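PDB 3RB8: putative uncharacterized protein from Pseudomonas phage 201phi2-1, which is of unknown function but belongs to the tubulin-like proteins of bacteriophages and holds guanosine-5'-diphosphate in a pocket. Local coordinates for residues P147-Y152 with C209-E214; G184-H189 with Y247-I252; A192-F197 with I265-N270. All coordinates share one frame; numbering follows the deposited sequence.

How the contacts relate
Contact 1 and contact 3 are buried and adjoin each other, their centres about 8 Å apart, because strands 208-214 and 264-270 are neighbours in one sheet. Contact 2 lies at the surface, at the outermost strand 250-252, with its centre about 18 Å from that of contact 1. Helix 188-195 is shared by contacts 2 and 3: its start belongs to contact 2 and its end to contact 3, and Y247 of contact 2 packs against N193 and W194 of contact 3. The chemistry follows the place: strand-to-strand backbone bonding in contact 1, apolar and aromatic packing of helix on sheet in contact 3, and a single backbone bridge flanked by long charged side chains in contact 2.

Contact 1: residues P147-Y152 with C209-E214; sequences PIVVNY and CELHIE
V149 and C209 face each other as a parallel pair, followed by V150 with E210, and the backbone does most of the joining. I148 O accepts from C209 N at 2.9 Å, and C209 O in turn accepts from V150 N at 2.9 Å, so C209 spans the two neighbours of V149. V150 O then receives L211 N at 2.9 Å and also meets E210 CA at 3.3 Å in a CA-H...O contact. The strand directions differ by 52°, and the backbone bonding ends with L211 N on V150 O.

A side-chain bond takes over there. N151 carries CG anti to its backbone nitrogen (chi1 -173°), which swings the amide toward L211, and ND2 donates to L211 O at 2.9 Å. The bond is somewhat bent, 146° at the hydrogen, and L211 O lies tilted from the amide plane. Asparagine suits this place because its two ends differ: OD1 accepts from K171 NZ on helix 161-178, and the two bonds together fix which way round the amide sits.

Apolar contacts fill the side bearing V149. Its two branches divide the work: CG1 rests on L211 CB at 3.7 Å, while CG2 meets C209 CB at 4.0 Å. P147 CB touches C209 SG at 4.1 Å. Valine and cysteine, compact and apolar, suit this buried face, where I269 of strand 264-270 also packs on both.

Strand 208-214 continues the parallel order beside 148-154, and the next strand, 264-270, runs antiparallel. The pair thus joins the nucleotide-binding part to the C-terminal part within one mixed sheet; helix 161-178 lies between the two strands in the chain, consistent with the long core helix that links the two domains of tubulin and FtsZ.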
loop_
_atom_site.group_PDB
_atom_site.type_symbol
_atom_site.label_atom_id
_atom_site.label_comp_id
_atom_site.label_asym_id
_atom_site.label_seq_id
_atom_site.Cartn_x
_atom_site.Cartn_y
_atom_site.Cartn_z
ATOM N N PRO A 147 10.986 -9.854 -0.218
ATOM C CA PRO A 147 9.580 -9.814 0.193
ATOM C C PRO A 147 9.017 -8.413 -0.073
ATOM O O PRO A 147 9.742 -7.398 0.046
ATOM C CB PRO A 147 9.624 -10.117 1.702
ATOM C CG PRO A 147 10.993 -10.553 2.002
ATOM C CD PRO A 147 11.892 -9.946 0.934
ATOM N N ILE A 148 7.754 -8.373 -0.484
ATOM C CA ILE A 148 7.051 -7.112 -0.681
ATOM C C ILE A 148 6.045 -7.045 0.440
ATOM O O ILE A 148 4.993 -7.688 0.372
ATOM C CB ILE A 148 6.333 -7.034 -2.051
ATOM C CG1 ILE A 148 7.349 -7.049 -3.200
ATOM C CG2 ILE A 148 5.475 -5.787 -2.141
ATOM C CD1 ILE A 148 8.205 -5.828 -3.289
ATOM N N VAL A 149 6.400 -6.304 1.492
ATOM C CA VAL A 149 5.627 -6.296 2.727
ATOM C C VAL A 149 4.579 -5.178 2.723
ATOM O O VAL A 149 4.900 -4.004 2.554
ATOM C CB VAL A 149 6.570 -6.206 3.950
ATOM C CG1 VAL A 149 5.791 -6.008 5.222
ATOM C CG2 VAL A 149 7.408 -7.468 4.047
ATOM N N VAL A 150 3.321 -5.555 2.887
ATOM C CA VAL A 150 2.228 -4.586 2.804
ATOM C C VAL A 150 1.192 -4.728 3.912
ATOM O O VAL A 150 0.791 -5.826 4.280
ATOM C CB VAL A 150 1.494 -4.627 1.423
ATOM C CG1 VAL A 150 2.494 -4.724 0.258
ATOM C CG2 VAL A 150 0.503 -5.758 1.367
ATOM N N ASN A 151 0.761 -3.592 4.440
ATOM C CA ASN A 151 -0.405 -3.556 5.304
ATOM C C ASN A 151 -1.628 -3.367 4.420
ATOM O O ASN A 151 -1.764 -2.336 3.751
ATOM C CB ASN A 151 -0.287 -2.408 6.302
ATOM C CG ASN A 151 -1.398 -2.419 7.330
ATOM O OD1 ASN A 151 -2.355 -1.658 7.247
ATOM N ND2 ASN A 151 -1.279 -3.301 8.300
ATOM N N TYR A 152 -2.503 -4.363 4.387
ATOM C CA TYR A 152 -3.659 -4.306 3.494
ATOM C C TYR A 152 -4.941 -3.881 4.210
ATOM O O TYR A 152 -5.340 -4.491 5.201
ATOM C CB TYR A 152 -3.859 -5.656 2.823
ATOM C CG TYR A 152 -5.179 -5.840 2.106
ATOM C CD1 TYR A 152 -5.329 -5.482 0.761
ATOM C CD2 TYR A 152 -6.270 -6.420 2.758
ATOM C CE1 TYR A 152 -6.539 -5.689 0.094
ATOM C CE2 TYR A 152 -7.484 -6.627 2.101
ATOM C CZ TYR A 152 -7.620 -6.269 0.764
ATOM O OH TYR A 152 -8.834 -6.490 0.105
ATOM N N CYS A 209 3.870 -10.207 1.220
ATOM C CA CYS A 209 3.632 -10.523 2.615
ATOM C C CYS A 209 2.727 -9.483 3.255
ATOM O O CYS A 209 2.658 -8.341 2.813
ATOM C CB CYS A 209 4.942 -10.543 3.382
ATOM S SG CYS A 209 6.095 -11.820 2.959
ATOM N N GLU A 210 2.032 -9.892 4.302
ATOM C CA GLU A 210 1.238 -8.964 5.083
ATOM C C GLU A 210 2.008 -8.465 6.289
ATOM O O GLU A 210 2.740 -9.224 6.938
ATOM C CB GLU A 210 -0.008 -9.645 5.590
ATOM C CG GLU A 210 -1.182 -9.538 4.677
ATOM C CD GLU A 210 -2.438 -9.958 5.395
ATOM O OE1 GLU A 210 -3.030 -9.095 6.090
ATOM O OE2 GLU A 210 -2.800 -11.155 5.300
ATOM N N LEU A 211 1.812 -7.184 6.583
ATOM C CA LEU A 211 2.309 -6.563 7.800
ATOM C C LEU A 211 1.163 -6.349 8.782
ATOM O O LEU A 211 0.150 -5.763 8.448
ATOM C CB LEU A 211 2.970 -5.234 7.479
ATOM C CG LEU A 211 3.329 -4.339 8.658
ATOM C CD1 LEU A 211 4.163 -5.070 9.712
ATOM C CD2 LEU A 211 4.080 -3.129 8.130
ATOM N N HIS A 212 1.331 -6.858 9.991
ATOM C CA HIS A 212 0.347 -6.683 11.045
ATOM C C HIS A 212 0.900 -5.781 12.142
ATOM O O HIS A 212 2.011 -5.991 12.636
ATOM C CB HIS A 212 -0.062 -8.041 11.619
ATOM C CG HIS A 212 -0.575 -8.989 10.587
ATOM N ND1 HIS A 212 -1.916 -9.116 10.297
ATOM C CD2 HIS A 212 0.072 -9.839 9.757
ATOM C CE1 HIS A 212 -2.073 -10.012 9.336
ATOM N NE2 HIS A 212 -0.884 -10.460 8.985
ATOM N N ILE A 213 0.130 -4.756 12.499
ATOM C CA ILE A 213 0.516 -3.848 13.580
ATOM C C ILE A 213 -0.424 -4.051 14.777
ATOM O O ILE A 213 -1.636 -3.952 14.639
ATOM C CB ILE A 213 0.529 -2.407 13.091
ATOM C CG1 ILE A 213 1.367 -2.339 11.814
ATOM C CG2 ILE A 213 1.090 -1.496 14.159
ATOM C CD1 ILE A 213 1.414 -0.989 11.132
ATOM N N GLU A 214 0.139 -4.390 15.936
ATOM C CA GLU A 214 -0.671 -4.815 17.080
ATOM C C GLU A 214 -0.136 -4.250 18.379
ATOM O O GLU A 214 1.072 -4.094 18.559
ATOM C CB GLU A 214 -0.724 -6.336 17.177
ATOM C CG GLU A 214 -0.982 -7.039 15.850
ATOM C CD GLU A 214 -2.399 -6.848 15.303
ATOM O OE1 GLU A 214 -3.184 -6.066 15.894
ATOM O OE2 GLU A 214 -2.720 -7.501 14.273
#

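Contact 2: residues G184-H189 with Y247-I252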
loop_
_atom_site.group_PDB
_atom_site.type_symbol
_atom_site.label_atom_id
_atom_site.label_comp_id
_atom_site.label_asym_id
_atom_site.label_seq_id
_atom_site.Cartn_x
_atom_site.Cartn_y
_atom_site.Cartn_z
ATOM N N GLY A 184 16.381 1.572 22.043
ATOM C CA GLY A 184 17.446 0.793 22.626
ATOM C C GLY A 184 17.474 -0.590 22.019
ATOM O O GLY A 184 16.421 -1.205 21.841
ATOM N N ARG A 185 18.680 -1.059 21.699
ATOM C CA ARG A 185 18.914 -2.389 21.121
ATOM C C ARG A 185 18.555 -2.464 19.640
ATOM O O ARG A 185 18.947 -3.402 18.946
ATOM C CB ARG A 185 18.168 -3.474 21.908
ATOM C CG ARG A 185 18.791 -3.785 23.257
ATOM C CD ARG A 185 17.759 -4.246 24.275
ATOM N NE ARG A 185 17.174 -5.537 23.929
ATOM C CZ ARG A 185 16.258 -6.162 24.663
ATOM N NH1 ARG A 185 15.814 -5.617 25.792
ATOM N NH2 ARG A 185 15.782 -7.336 24.265
ATOM N N LEU A 186 17.824 -1.463 19.162
ATOM C CA LEU A 186 17.304 -1.484 17.801
ATOM C C LEU A 186 18.186 -0.780 16.771
ATOM O O LEU A 186 18.186 0.454 16.652
ATOM C CB LEU A 186 15.890 -0.912 17.751
ATOM C CG LEU A 186 15.131 -1.549 16.593
ATOM C CD1 LEU A 186 15.366 -3.059 16.579
ATOM C CD2 LEU A 186 13.667 -1.226 16.698
ATOM N N ASP A 187 18.912 -1.595 16.014
ATOM C CA ASP A 187 19.823 -1.116 14.990
ATOM C C ASP A 187 19.032 -0.751 13.734
ATOM O O ASP A 187 17.872 -1.145 13.592
ATOM C CB ASP A 187 20.830 -2.226 14.679
ATOM C CG ASP A 187 22.110 -1.703 14.069
ATOM O OD1 ASP A 187 22.069 -0.609 13.457
ATOM O OD2 ASP A 187 23.154 -2.388 14.203
ATOM N N VAL A 188 19.647 0.007 12.828
ATOM C CA VAL A 188 19.061 0.231 11.508
ATOM C C VAL A 188 19.236 -1.026 10.659
ATOM O O VAL A 188 18.404 -1.339 9.820
ATOM C CB VAL A 188 19.695 1.432 10.782
ATOM C CG1 VAL A 188 18.923 1.755 9.510
ATOM C CG2 VAL A 188 19.729 2.639 11.696
ATOM N N HIS A 189 20.325 -1.748 10.892
ATOM C CA HIS A 189 20.554 -3.022 10.229
ATOM C C HIS A 189 19.551 -4.076 10.685
ATOM O O HIS A 189 19.175 -4.950 9.912
ATOM C CB HIS A 189 21.978 -3.504 10.483
ATOM C CG HIS A 189 23.028 -2.610 9.904
ATOM N ND1 HIS A 189 23.385 -1.407 10.480
ATOM C CD2 HIS A 189 23.795 -2.735 8.793
ATOM C CE1 HIS A 189 24.328 -0.836 9.753
ATOM N NE2 HIS A 189 24.595 -1.621 8.724
ATOM N N TYR A 247 12.277 -15.057 12.528
ATOM C CA TYR A 247 13.011 -13.864 12.921
ATOM C C TYR A 247 12.217 -13.124 14.005
ATOM O O TYR A 247 11.000 -12.965 13.898
ATOM C CB TYR A 247 13.246 -12.950 11.711
ATOM C CG TYR A 247 14.117 -11.744 12.002
ATOM C CD1 TYR A 247 15.422 -11.683 11.532
ATOM C CD2 TYR A 247 13.639 -10.670 12.751
ATOM C CE1 TYR A 247 16.234 -10.587 11.795
ATOM C CE2 TYR A 247 14.443 -9.571 13.021
ATOM C CZ TYR A 247 15.743 -9.536 12.539
ATOM O OH TYR A 247 16.566 -8.459 12.791
ATOM N N ARG A 248 12.915 -12.699 15.051
ATOM C CA ARG A 248 12.323 -11.968 16.159
ATOM C C ARG A 248 13.372 -10.984 16.660
ATOM O O ARG A 248 14.552 -11.318 16.759
ATOM C CB ARG A 248 11.933 -12.935 17.277
ATOM C CG ARG A 248 11.243 -12.290 18.486
ATOM C CD ARG A 248 11.428 -13.133 19.777
ATOM N NE ARG A 248 11.146 -14.554 19.561
ATOM C CZ ARG A 248 9.933 -15.094 19.636
ATOM N NH1 ARG A 248 8.893 -14.321 19.928
ATOM N NH2 ARG A 248 9.756 -16.398 19.412
ATOM N N LYS A 249 12.951 -9.766 16.966
ATOM C CA LYS A 249 13.875 -8.747 17.445
ATOM C C LYS A 249 13.129 -7.770 18.337
ATOM O O LYS A 249 12.007 -7.358 18.030
ATOM C CB LYS A 249 14.510 -8.008 16.266
ATOM C CG LYS A 249 15.635 -7.062 16.638
ATOM C CD LYS A 249 16.900 -7.814 17.022
ATOM C CE LYS A 249 17.913 -6.871 17.693
ATOM N NZ LYS A 249 19.084 -7.580 18.297
ATOM N N VAL A 250 13.754 -7.403 19.449
ATOM C CA VAL A 250 13.147 -6.460 20.371
ATOM C C VAL A 250 13.922 -5.138 20.425
ATOM O O VAL A 250 15.142 -5.098 20.215
ATOM C CB VAL A 250 12.982 -7.077 21.783
ATOM C CG1 VAL A 250 12.472 -6.041 22.779
ATOM C CG2 VAL A 250 12.036 -8.274 21.730
ATOM N N GLY A 251 13.179 -4.061 20.667
ATOM C CA GLY A 251 13.742 -2.764 20.997
ATOM C C GLY A 251 12.995 -2.190 22.191
ATOM O O GLY A 251 11.887 -2.633 22.497
ATOM N N ILE A 252 13.592 -1.217 22.875
ATOM C CA ILE A 252 12.930 -0.577 24.013
ATOM C C ILE A 252 12.667 0.892 23.707
ATOM O O ILE A 252 13.516 1.573 23.130
ATOM C CB ILE A 252 13.749 -0.736 25.345
ATOM C CG1 ILE A 252 13.800 -2.209 25.774
ATOM C CG2 ILE A 252 13.171 0.135 26.479
ATOM C CD1 ILE A 252 12.433 -2.881 25.858
#
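R185 reaches V250 by turning CG beside its backbone nitrogen (chi1 -73°) and then bending at chi3 (67°), so that the guanidinium runs alongside the valine. K249 bends at chi2 (73°) instead and slides past L186 in the opposite direction. The guanidinium thus has V250 CG1 over one face, with NH2 3.8 Å from V250 CB, and NH1 lies 4.0 Å from I252 CG1. Branched strand residues give it an apolar bed, and its charge finds E239 in a long, weak ion pair. L186 CD1 meets the aliphatic K249 CG at 4.0 Å.

Strand 250-252 is an edge strand of the mixed sheet within this chain, beside strand 231-233, in the tubulin-like C-terminal part, and G184 adds one antiparallel, hydrogen-bonded bridge to it. G184 N donates to I252 O at 3.1 Å and I252 N returns to G184 O at 3.0 Å. G251, lacking a side chain, lets L186 CB approach its CA to 4.3 Å. Beyond the bridge the chain turns into helix 188-195, where D187 is the N-cap: its OD1 accepts weakly from H189 N.

Contact 3: residues A192-F197 with I265-N270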
loop_
_atom_site.group_PDB
_atom_site.type_symbol
_atom_site.label_atom_id
_atom_site.label_comp_id
_atom_site.label_asym_id
_atom_site.label_seq_id
_atom_site.Cartn_x
_atom_site.Cartn_y
_atom_site.Cartn_z
ATOM N N ALA A 192 16.237 -3.548 8.704
ATOM C CA ALA A 192 16.395 -4.058 7.348
ATOM C C ALA A 192 16.234 -5.576 7.325
ATOM O O ALA A 192 15.555 -6.127 6.464
ATOM C CB ALA A 192 17.740 -3.657 6.785
ATOM N N ASN A 193 16.849 -6.254 8.283
ATOM C CA ASN A 193 16.769 -7.713 8.348
ATOM C C ASN A 193 15.407 -8.262 8.730
ATOM O O ASN A 193 15.096 -9.422 8.470
ATOM C CB ASN A 193 17.836 -8.264 9.292
ATOM C CG ASN A 193 19.210 -8.198 8.685
ATOM O OD1 ASN A 193 19.423 -8.641 7.550
ATOM N ND2 ASN A 193 20.145 -7.611 9.413
ATOM N N TRP A 194 14.601 -7.426 9.364
ATOM C CA TRP A 194 13.266 -7.828 9.724
ATOM C C TRP A 194 12.390 -7.859 8.465
ATOM O O TRP A 194 11.683 -8.834 8.214
ATOM C CB TRP A 194 12.725 -6.884 10.792
ATOM C CG TRP A 194 11.251 -6.803 10.849
ATOM C CD1 TRP A 194 10.397 -7.764 11.281
ATOM C CD2 TRP A 194 10.445 -5.684 10.467
ATOM N NE1 TRP A 194 9.096 -7.318 11.176
ATOM C CE2 TRP A 194 9.105 -6.041 10.683
ATOM C CE3 TRP A 194 10.729 -4.421 9.948
ATOM C CZ2 TRP A 194 8.051 -5.176 10.411
ATOM C CZ3 TRP A 194 9.677 -3.560 9.683
ATOM C CH2 TRP A 194 8.360 -3.942 9.916
ATOM N N VAL A 195 12.505 -6.815 7.648
ATOM C CA VAL A 195 11.648 -6.624 6.495
ATOM C C VAL A 195 12.201 -7.239 5.206
ATOM O O VAL A 195 11.446 -7.498 4.248
ATOM C CB VAL A 195 11.352 -5.122 6.278
ATOM C CG1 VAL A 195 12.572 -4.414 5.701
ATOM C CG2 VAL A 195 10.105 -4.933 5.396
ATOM N N ARG A 196 13.515 -7.455 5.182
ATOM C CA ARG A 196 14.178 -8.132 4.075
ATOM C C ARG A 196 14.683 -9.496 4.538
ATOM O O ARG A 196 15.826 -9.869 4.271
ATOM C CB ARG A 196 15.370 -7.323 3.556
ATOM C CG ARG A 196 15.051 -5.980 2.888
ATOM C CD ARG A 196 16.364 -5.316 2.395
ATOM N NE ARG A 196 17.044 -6.153 1.405
ATOM C CZ ARG A 196 16.920 -5.991 0.091
ATOM N NH1 ARG A 196 16.171 -5.002 -0.393
ATOM N NH2 ARG A 196 17.540 -6.816 -0.741
ATOM N N PHE A 197 13.819 -10.238 5.221
ATOM C CA PHE A 197 14.169 -11.548 5.769
ATOM C C PHE A 197 14.810 -12.562 4.806
ATOM O O PHE A 197 15.537 -13.451 5.257
ATOM C CB PHE A 197 12.971 -12.171 6.517
ATOM C CG PHE A 197 11.722 -12.312 5.684
ATOM C CD1 PHE A 197 11.563 -13.386 4.817
ATOM C CD2 PHE A 197 10.696 -11.381 5.783
ATOM C CE1 PHE A 197 10.415 -13.522 4.058
ATOM C CE2 PHE A 197 9.531 -11.509 5.018
ATOM C CZ PHE A 197 9.393 -12.582 4.161
ATOM N N ILE A 265 4.298 -2.016 20.958
ATOM C CA ILE A 265 3.877 -2.219 19.562
ATOM C C ILE A 265 4.535 -3.458 18.920
ATOM O O ILE A 265 5.715 -3.724 19.119
ATOM C CB ILE A 265 4.164 -0.971 18.701
ATOM C CG1 ILE A 265 3.634 0.284 19.389
ATOM C CG2 ILE A 265 3.512 -1.094 17.335
ATOM C CD1 ILE A 265 3.992 1.574 18.660
ATOM N N HIS A 266 3.771 -4.231 18.164
ATOM C CA HIS A 266 4.334 -5.421 17.534
ATOM C C HIS A 266 4.157 -5.380 16.036
ATOM O O HIS A 266 3.035 -5.315 15.541
ATOM C CB HIS A 266 3.689 -6.695 18.083
ATOM C CG HIS A 266 3.811 -6.839 19.564
ATOM N ND1 HIS A 266 5.020 -7.039 20.192
ATOM C CD2 HIS A 266 2.878 -6.799 20.544
ATOM C CE1 HIS A 266 4.827 -7.114 21.496
ATOM N NE2 HIS A 266 3.537 -6.966 21.735
ATOM N N PHE A 267 5.268 -5.436 15.311
ATOM C CA PHE A 267 5.231 -5.466 13.847
ATOM C C PHE A 267 5.503 -6.855 13.328
ATOM O O PHE A 267 6.644 -7.281 13.296
ATOM C CB PHE A 267 6.258 -4.500 13.276
ATOM C CG PHE A 267 6.159 -3.135 13.865
ATOM C CD1 PHE A 267 6.745 -2.855 15.107
ATOM C CD2 PHE A 267 5.427 -2.135 13.211
ATOM C CE1 PHE A 267 6.634 -1.591 15.652
ATOM C CE2 PHE A 267 5.306 -0.870 13.759
ATOM C CZ PHE A 267 5.912 -0.590 14.975
ATOM N N VAL A 268 4.454 -7.546 12.893
ATOM C CA VAL A 268 4.581 -8.936 12.490
ATOM C C VAL A 268 4.308 -9.144 11.013
ATOM O O VAL A 268 3.221 -8.841 10.537
ATOM C CB VAL A 268 3.618 -9.823 13.272
ATOM C CG1 VAL A 268 4.012 -11.299 13.091
ATOM C CG2 VAL A 268 3.595 -9.411 14.766
ATOM N N ILE A 269 5.295 -9.672 10.291
ATOM C CA ILE A 269 5.114 -10.003 8.888
ATOM C C ILE A 269 4.726 -11.461 8.756
ATOM O O ILE A 269 5.336 -12.326 9.367
ATOM C CB ILE A 269 6.393 -9.741 8.071
ATOM C CG1 ILE A 269 6.812 -8.287 8.217
ATOM C CG2 ILE A 269 6.211 -10.124 6.587
ATOM C CD1 ILE A 269 8.087 -7.944 7.496
ATOM N N ASN A 270 3.696 -11.732 7.961
ATOM C CA ASN A 270 3.417 -13.105 7.534
ATOM C C ASN A 270 2.966 -13.132 6.074
ATOM O O ASN A 270 2.888 -12.091 5.422
ATOM C CB ASN A 270 2.394 -13.778 8.455
ATOM C CG ASN A 270 0.959 -13.433 8.097
ATOM O OD1 ASN A 270 0.676 -12.371 7.537
ATOM N ND2 ASN A 270 0.044 -14.343 8.411
#
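F267 is the first residue of strand 264-270 to meet the helix end, and it does so with its backbone and the root of its side chain. The CZ2-CH2 corner of the W194 indole comes up to F267 CB, CZ2 at 3.4 Å. W194 NE1 lies 3.2 Å from F267 O, a weak, strongly bent hydrogen bond (126°), and NE1 has another hydrogen-bond partner beyond these segments. The phenyl ring itself heads elsewhere: with CG beside the backbone nitrogen (chi1 -51°), F267 reaches towards L178 of helix 161-178.

Two residues on, I269 carries most of the remaining contact. Its chain is extended at chi2 (178°), which puts CD1 over a face of the W194 indole, 4.1 Å from the centroid of the five-membered ring, a CH-pi contact. The same methyl is 3.8 Å from W194 O and 4.2 Å from V195 CG2, so it fits between the indole and the helix backbone. The other branch, CG2, turns to F197 and meets CE2 at 3.9 Å. A long, branched isoleucine suits this spot because each arm serves a different partner. W194 O lies in plane at the edge of the F197 ring and also accepts from S228 OG, which satisfies this buried carbonyl.

V195 on V149 and W194 on L211 extend the apolar layer beneath the helix. Helix 188-195 thus rests its C-terminal turn on the sheet by aromatic and aliphatic packing, a helix packed on the C-terminal part of the mixed sheet, as in an alpha/beta tubulin-like fold.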